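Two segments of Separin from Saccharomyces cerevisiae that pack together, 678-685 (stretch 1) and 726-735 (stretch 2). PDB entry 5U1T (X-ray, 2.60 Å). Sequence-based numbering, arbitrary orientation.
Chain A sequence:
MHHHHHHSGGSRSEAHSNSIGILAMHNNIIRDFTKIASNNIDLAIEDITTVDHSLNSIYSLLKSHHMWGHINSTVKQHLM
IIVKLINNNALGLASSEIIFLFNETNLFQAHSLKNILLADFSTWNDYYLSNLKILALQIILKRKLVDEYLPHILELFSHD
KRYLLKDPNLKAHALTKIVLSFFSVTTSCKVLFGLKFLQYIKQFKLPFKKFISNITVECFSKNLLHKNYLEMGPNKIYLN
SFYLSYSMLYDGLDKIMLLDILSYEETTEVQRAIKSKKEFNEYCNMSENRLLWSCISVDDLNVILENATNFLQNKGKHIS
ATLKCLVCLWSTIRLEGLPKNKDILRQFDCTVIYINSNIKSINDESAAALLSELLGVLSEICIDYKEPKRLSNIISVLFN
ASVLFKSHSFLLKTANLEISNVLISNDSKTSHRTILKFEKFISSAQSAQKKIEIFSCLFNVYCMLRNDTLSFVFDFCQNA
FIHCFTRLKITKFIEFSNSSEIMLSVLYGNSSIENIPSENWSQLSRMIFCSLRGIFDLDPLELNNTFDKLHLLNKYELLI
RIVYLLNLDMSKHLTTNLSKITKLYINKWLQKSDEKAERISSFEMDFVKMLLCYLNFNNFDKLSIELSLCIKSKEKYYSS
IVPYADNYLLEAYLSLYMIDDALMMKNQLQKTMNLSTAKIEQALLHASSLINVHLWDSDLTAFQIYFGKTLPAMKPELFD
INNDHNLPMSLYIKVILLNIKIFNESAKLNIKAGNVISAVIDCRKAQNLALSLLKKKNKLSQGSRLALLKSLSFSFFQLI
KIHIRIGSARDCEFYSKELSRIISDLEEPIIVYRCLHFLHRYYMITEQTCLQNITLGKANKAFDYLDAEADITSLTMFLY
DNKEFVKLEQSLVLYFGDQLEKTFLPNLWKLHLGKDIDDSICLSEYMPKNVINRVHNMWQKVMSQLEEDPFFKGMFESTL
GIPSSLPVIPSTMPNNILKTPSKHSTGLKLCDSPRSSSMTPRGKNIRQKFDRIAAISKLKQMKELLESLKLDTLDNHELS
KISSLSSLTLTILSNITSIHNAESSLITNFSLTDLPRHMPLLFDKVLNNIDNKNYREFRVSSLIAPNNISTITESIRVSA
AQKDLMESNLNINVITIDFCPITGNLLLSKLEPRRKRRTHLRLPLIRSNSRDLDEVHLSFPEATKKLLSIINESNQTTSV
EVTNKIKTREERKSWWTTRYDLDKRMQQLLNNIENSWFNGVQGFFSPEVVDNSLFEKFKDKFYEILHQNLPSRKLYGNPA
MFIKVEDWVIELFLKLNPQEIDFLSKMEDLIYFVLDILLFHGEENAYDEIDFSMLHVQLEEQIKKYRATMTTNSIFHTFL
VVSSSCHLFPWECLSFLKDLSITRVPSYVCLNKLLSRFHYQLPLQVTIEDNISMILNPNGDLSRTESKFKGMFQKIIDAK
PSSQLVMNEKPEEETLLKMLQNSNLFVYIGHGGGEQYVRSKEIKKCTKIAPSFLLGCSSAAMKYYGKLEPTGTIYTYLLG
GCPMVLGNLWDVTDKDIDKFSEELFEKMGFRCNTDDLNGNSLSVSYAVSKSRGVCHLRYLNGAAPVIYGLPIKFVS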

ATOM      1  N   ALA A 678       8.404 -13.583 -17.974  1.00 83.44           N
ATOM      2  CA  ALA A 678       7.885 -13.669 -16.612  1.00 77.16           C
ATOM      3  C   ALA A 678       6.367 -13.493 -16.619  1.00 85.79           C
ATOM      4  O   ALA A 678       5.850 -12.612 -17.305  1.00 86.51           O
ATOM      5  CB  ALA A 678       8.537 -12.633 -15.724  1.00 79.98           C
ATOM      6  N   LYS A 679       5.649 -14.333 -15.880  1.00 83.93           N
ATOM      7  CA  LYS A 679       4.207 -14.155 -15.785  1.00 82.23           C
ATOM      8  C   LYS A 679       3.938 -12.867 -15.035  1.00 77.57           C
ATOM      9  O   LYS A 679       4.812 -12.373 -14.317  1.00 75.18           O
ATOM     10  CB  LYS A 679       3.525 -15.334 -15.086  1.00 89.79           C
ATOM     11  CG  LYS A 679       2.035 -15.449 -15.414  1.00 91.20           C
ATOM     12  CD  LYS A 679       1.308 -16.370 -14.435  1.00103.43           C
ATOM     13  CE  LYS A 679       1.239 -15.739 -13.036  1.00 95.45           C
ATOM     14  NZ  LYS A 679       0.622 -14.383 -13.097  1.00 85.93           N
ATOM     15  N   ILE A 680       2.727 -12.340 -15.194  1.00 77.28           N
ATOM     16  CA  ILE A 680       2.397 -10.993 -14.734  1.00 78.37           C
ATOM     17  C   ILE A 680       2.562 -10.860 -13.228  1.00 77.84           C
ATOM     18  O   ILE A 680       2.862  -9.775 -12.729  1.00 78.02           O
ATOM     19  CB  ILE A 680       0.953 -10.583 -15.123  1.00 78.56           C
ATOM     20  CG1 ILE A 680       0.642 -11.022 -16.552  1.00 88.06           C
ATOM     21  CG2 ILE A 680       0.777  -9.075 -15.020  1.00 71.16           C
ATOM     22  CD1 ILE A 680       1.657 -10.542 -17.567  1.00 90.46           C
ATOM     23  N   GLU A 681       2.384 -11.962 -12.504  1.00 77.39           N
ATOM     24  CA  GLU A 681       2.523 -11.910 -11.055  1.00 78.23           C
ATOM     25  C   GLU A 681       3.985 -11.747 -10.632  1.00 79.66           C
ATOM     26  O   GLU A 681       4.292 -10.974  -9.725  1.00 77.90           O
ATOM     27  CB  GLU A 681       1.921 -13.149 -10.395  1.00 80.22           C
ATOM     28  CG  GLU A 681       1.028 -12.777  -9.226  1.00 85.42           C
ATOM     29  CD  GLU A 681       0.818 -13.903  -8.210  1.00101.80           C
ATOM     30  OE1 GLU A 681       0.833 -15.113  -8.595  1.00107.46           O
ATOM     31  OE2 GLU A 681       0.622 -13.556  -7.012  1.00100.83           O
ATOM     32  N   GLN A 682       4.889 -12.464 -11.288  1.00 73.85           N
ATOM     33  CA  GLN A 682       6.289 -12.352 -10.943  1.00 71.69           C
ATOM     34  C   GLN A 682       6.863 -11.010 -11.389  1.00 70.67           C
ATOM     35  O   GLN A 682       7.746 -10.462 -10.740  1.00 68.82           O
ATOM     36  CB  GLN A 682       7.076 -13.506 -11.552  1.00 77.62           C
ATOM     37  CG  GLN A 682       7.166 -14.705 -10.626  1.00 85.06           C
ATOM     38  CD  GLN A 682       5.799 -15.341 -10.331  1.00 94.33           C
ATOM     39  OE1 GLN A 682       5.026 -15.669 -11.253  1.00 91.15           O
ATOM     40  NE2 GLN A 682       5.494 -15.521  -9.035  1.00 93.46           N
ATOM     41  N   ALA A 683       6.350 -10.483 -12.494  1.00 75.56           N
ATOM     42  CA  ALA A 683       6.817  -9.209 -13.027  1.00 68.66           C
ATOM     43  C   ALA A 683       6.364  -8.067 -12.134  1.00 70.39           C
ATOM     44  O   ALA A 683       7.096  -7.102 -11.917  1.00 67.54           O
ATOM     45  CB  ALA A 683       6.313  -9.009 -14.438  1.00 67.62           C
ATOM     46  N   LEU A 684       5.143  -8.180 -11.621  1.00 70.25           N
ATOM     47  CA  LEU A 684       4.644  -7.212 -10.667  1.00 62.09           C
ATOM     48  C   LEU A 684       5.533  -7.243  -9.438  1.00 67.13           C
ATOM     49  O   LEU A 684       5.888  -6.202  -8.876  1.00 69.23           O
ATOM     50  CB  LEU A 684       3.190  -7.502 -10.300  1.00 59.10           C
ATOM     51  CG  LEU A 684       2.103  -6.919 -11.212  1.00 62.54           C
ATOM     52  CD1 LEU A 684       0.751  -7.570 -10.920  1.00 66.76           C
ATOM     53  CD2 LEU A 684       2.002  -5.406 -11.071  1.00 57.44           C
ATOM     54  N   LEU A 685       5.916  -8.445  -9.039  1.00 66.54           N
ATOM     55  CA  LEU A 685       6.732  -8.609  -7.852  1.00 66.22           C
ATOM     56  C   LEU A 685       8.120  -8.008  -8.028  1.00 63.36           C
ATOM     57  O   LEU A 685       8.603  -7.282  -7.174  1.00 67.79           O
ATOM     58  CB  LEU A 685       6.844 -10.077  -7.500  1.00 68.57           C
ATOM     59  CG  LEU A 685       7.205 -10.324  -6.047  1.00 68.73           C
ATOM     60  CD1 LEU A 685       6.022  -9.911  -5.208  1.00 55.91           C
ATOM     61  CD2 LEU A 685       7.565 -11.800  -5.850  1.00 73.81           C
ATOM     62  N   ASN A 726      -8.063  -7.426 -19.757  1.00 79.43           N
ATOM     63  CA  ASN A 726      -8.940  -8.083 -18.797  1.00 78.71           C
ATOM     64  C   ASN A 726      -8.279  -9.187 -17.977  1.00 79.50           C
ATOM     65  O   ASN A 726      -8.591 -10.360 -18.144  1.00 82.87           O
ATOM     66  CB  ASN A 726     -10.178  -8.646 -19.507  1.00 80.23           C
ATOM     67  CG  ASN A 726     -11.458  -8.363 -18.727  1.00 89.94           C
ATOM     68  OD1 ASN A 726     -11.927  -9.202 -17.940  1.00 90.85           O
ATOM     69  ND2 ASN A 726     -12.007  -7.150 -18.909  1.00 86.06           N
ATOM     70  N   LEU A 727      -7.369  -8.803 -17.090  1.00 79.54           N
ATOM     71  CA  LEU A 727      -6.736  -9.759 -16.186  1.00 75.04           C
ATOM     72  C   LEU A 727      -7.731 -10.168 -15.111  1.00 67.46           C
ATOM     73  O   LEU A 727      -8.737  -9.493 -14.923  1.00 69.78           O
ATOM     74  CB  LEU A 727      -5.480  -9.149 -15.549  1.00 73.55           C
ATOM     75  CG  LEU A 727      -4.434  -8.570 -16.502  1.00 74.13           C
ATOM     76  CD1 LEU A 727      -3.196  -8.144 -15.737  1.00 70.70           C
ATOM     77  CD2 LEU A 727      -4.079  -9.568 -17.589  1.00 69.11           C
ATOM     78  N   PRO A 728      -7.460 -11.277 -14.407  1.00 68.53           N
ATOM     79  CA  PRO A 728      -8.240 -11.536 -13.188  1.00 71.47           C
ATOM     80  C   PRO A 728      -8.233 -10.306 -12.283  1.00 70.22           C
ATOM     81  O   PRO A 728      -7.193  -9.665 -12.167  1.00 71.20           O
ATOM     82  CB  PRO A 728      -7.500 -12.708 -12.534  1.00 68.24           C
ATOM     83  CG  PRO A 728      -6.816 -13.394 -13.659  1.00 66.87           C
ATOM     84  CD  PRO A 728      -6.488 -12.349 -14.687  1.00 68.05           C
ATOM     85  N   MET A 729      -9.364  -9.982 -11.670  1.00 67.80           N
ATOM     86  CA  MET A 729      -9.493  -8.785 -10.842  1.00 68.14           C
ATOM     87  C   MET A 729      -8.372  -8.669  -9.799  1.00 69.97           C
ATOM     88  O   MET A 729      -7.870  -7.571  -9.543  1.00 67.53           O
ATOM     89  CB  MET A 729     -10.865  -8.774 -10.156  1.00 66.39           C
ATOM     90  CG  MET A 729     -11.182  -7.546  -9.296  1.00 73.82           C
ATOM     91  SD  MET A 729     -11.460  -6.008 -10.224  1.00 86.96           S
ATOM     92  CE  MET A 729     -12.495  -6.610 -11.560  1.00 84.85           C
ATOM     93  N   SER A 730      -7.960  -9.797  -9.227  1.00 68.49           N
ATOM     94  CA  SER A 730      -6.910  -9.813  -8.203  1.00 71.06           C
ATOM     95  C   SER A 730      -5.544  -9.290  -8.686  1.00 71.71           C
ATOM     96  O   SER A 730      -4.814  -8.658  -7.913  1.00 72.19           O
ATOM     97  CB  SER A 730      -6.717 -11.218  -7.667  1.00 66.99           C
ATOM     98  OG  SER A 730      -5.940 -11.964  -8.586  1.00 74.38           O
ATOM     99  N   LEU A 731      -5.205  -9.586  -9.942  1.00 68.42           N
ATOM    100  CA  LEU A 731      -3.995  -9.081 -10.575  1.00 67.45           C
ATOM    101  C   LEU A 731      -4.180  -7.657 -11.057  1.00 66.68           C
ATOM    102  O   LEU A 731      -3.232  -6.867 -11.091  1.00 68.21           O
ATOM    103  CB  LEU A 731      -3.593  -9.944 -11.771  1.00 72.31           C
ATOM    104  CG  LEU A 731      -3.086 -11.363 -11.558  1.00 73.61           C
ATOM    105  CD1 LEU A 731      -2.553 -11.884 -12.882  1.00 73.25           C
ATOM    106  CD2 LEU A 731      -2.022 -11.382 -10.477  1.00 69.74           C
ATOM    107  N   TYR A 732      -5.397  -7.340 -11.475  1.00 62.47           N
ATOM    108  CA  TYR A 732      -5.668  -6.000 -11.962  1.00 67.35           C
ATOM    109  C   TYR A 732      -5.530  -5.019 -10.805  1.00 68.23           C
ATOM    110  O   TYR A 732      -4.957  -3.955 -10.978  1.00 67.93           O
ATOM    111  CB  TYR A 732      -7.052  -5.911 -12.602  1.00 65.89           C
ATOM    112  CG  TYR A 732      -7.452  -4.510 -13.000  1.00 66.92           C
ATOM    113  CD1 TYR A 732      -6.547  -3.650 -13.618  1.00 63.71           C
ATOM    114  CD2 TYR A 732      -8.743  -4.046 -12.765  1.00 65.79           C
ATOM    115  CE1 TYR A 732      -6.916  -2.359 -13.982  1.00 67.79           C
ATOM    116  CE2 TYR A 732      -9.123  -2.766 -13.127  1.00 67.11           C
ATOM    117  CZ  TYR A 732      -8.208  -1.925 -13.733  1.00 69.59           C
ATOM    118  OH  TYR A 732      -8.592  -0.651 -14.081  1.00 68.90           O
ATOM    119  N   ILE A 733      -6.033  -5.398  -9.629  1.00 67.81           N
ATOM    120  CA  ILE A 733      -5.859  -4.609  -8.420  1.00 60.29           C
ATOM    121  C   ILE A 733      -4.366  -4.404  -8.140  1.00 66.61           C
ATOM    122  O   ILE A 733      -3.926  -3.299  -7.776  1.00 67.35           O
ATOM    123  CB  ILE A 733      -6.532  -5.279  -7.208  1.00 62.47           C
ATOM    124  CG1 ILE A 733      -8.048  -5.320  -7.377  1.00 62.20           C
ATOM    125  CG2 ILE A 733      -6.183  -4.553  -5.921  1.00 59.67           C
ATOM    126  CD1 ILE A 733      -8.706  -3.986  -7.298  1.00 62.25           C
ATOM    127  N   LYS A 734      -3.585  -5.464  -8.344  1.00 63.71           N
ATOM    128  CA  LYS A 734      -2.152  -5.424  -8.081  1.00 58.60           C
ATOM    129  C   LYS A 734      -1.414  -4.511  -9.064  1.00 60.66           C
ATOM    130  O   LYS A 734      -0.441  -3.861  -8.688  1.00 63.78           O
ATOM    131  CB  LYS A 734      -1.568  -6.839  -8.112  1.00 62.22           C
ATOM    132  CG  LYS A 734      -1.737  -7.601  -6.796  1.00 66.25           C
ATOM    133  CD  LYS A 734      -1.396  -9.081  -6.946  1.00 74.21           C
ATOM    134  CE  LYS A 734      -1.459  -9.812  -5.604  1.00 78.50           C
ATOM    135  NZ  LYS A 734      -0.755 -11.148  -5.629  1.00 81.09           N
ATOM    136  N   VAL A 735      -1.882  -4.461 -10.311  1.00 65.01           N
ATOM    137  CA  VAL A 735      -1.347  -3.534 -11.314  1.00 62.99           C
ATOM    138  C   VAL A 735      -1.566  -2.069 -10.890  1.00 59.77           C
ATOM    139  O   VAL A 735      -0.644  -1.252 -10.927  1.00 55.06           O
ATOM    140  CB  VAL A 735      -1.986  -3.792 -12.718  1.00 63.18           C
ATOM    141  CG1 VAL A 735      -1.845  -2.594 -13.629  1.00 63.40           C
ATOM    142  CG2 VAL A 735      -1.373  -5.023 -13.374  1.00 64.55           C
TER

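How do the two backbones lie? Each stretch enters a helix, after Lys679 in one and Pro728 in the other, and the two helices run in nearly the same direction, 22° apart, with axes 10.7 Å at closest approach. No hydrogen bond joins them; the backbone hydrogen bonds of each stretch stay within its own helix and cap, as in Leu684 N to Ile680 O at 3.0 Å, and every close contact between them involves at least one side chain.

What does Leu684, the residue with the most covered surface, touch? Its CB points toward the second helix. Leu684 CD1 lies 3.7 Å from Lys734 CB, against the aliphatic base of that lysine, and both CD1 and CD2 of Leu684 sit 4.1 Å from Val735 CG2. These are apolar contacts.

What answers from the other side? Leu731 points toward the first helix and spans several residues: its CD2 is 3.6 Å from Glu681 CG, and its CD1 is 4.4 Å from Ile680 CB. Ile680 extends the apolar patch through its CG2, 4.1 Å from Leu727 CD1.

Where does charge enter? Lys734 stretches out in a fully extended chain beyond chi1, bringing its NZ to 3.1 Å from Glu681 OE2. This salt bridge pairs opposite charges, while the carbon portions of both side chains pack against leucines.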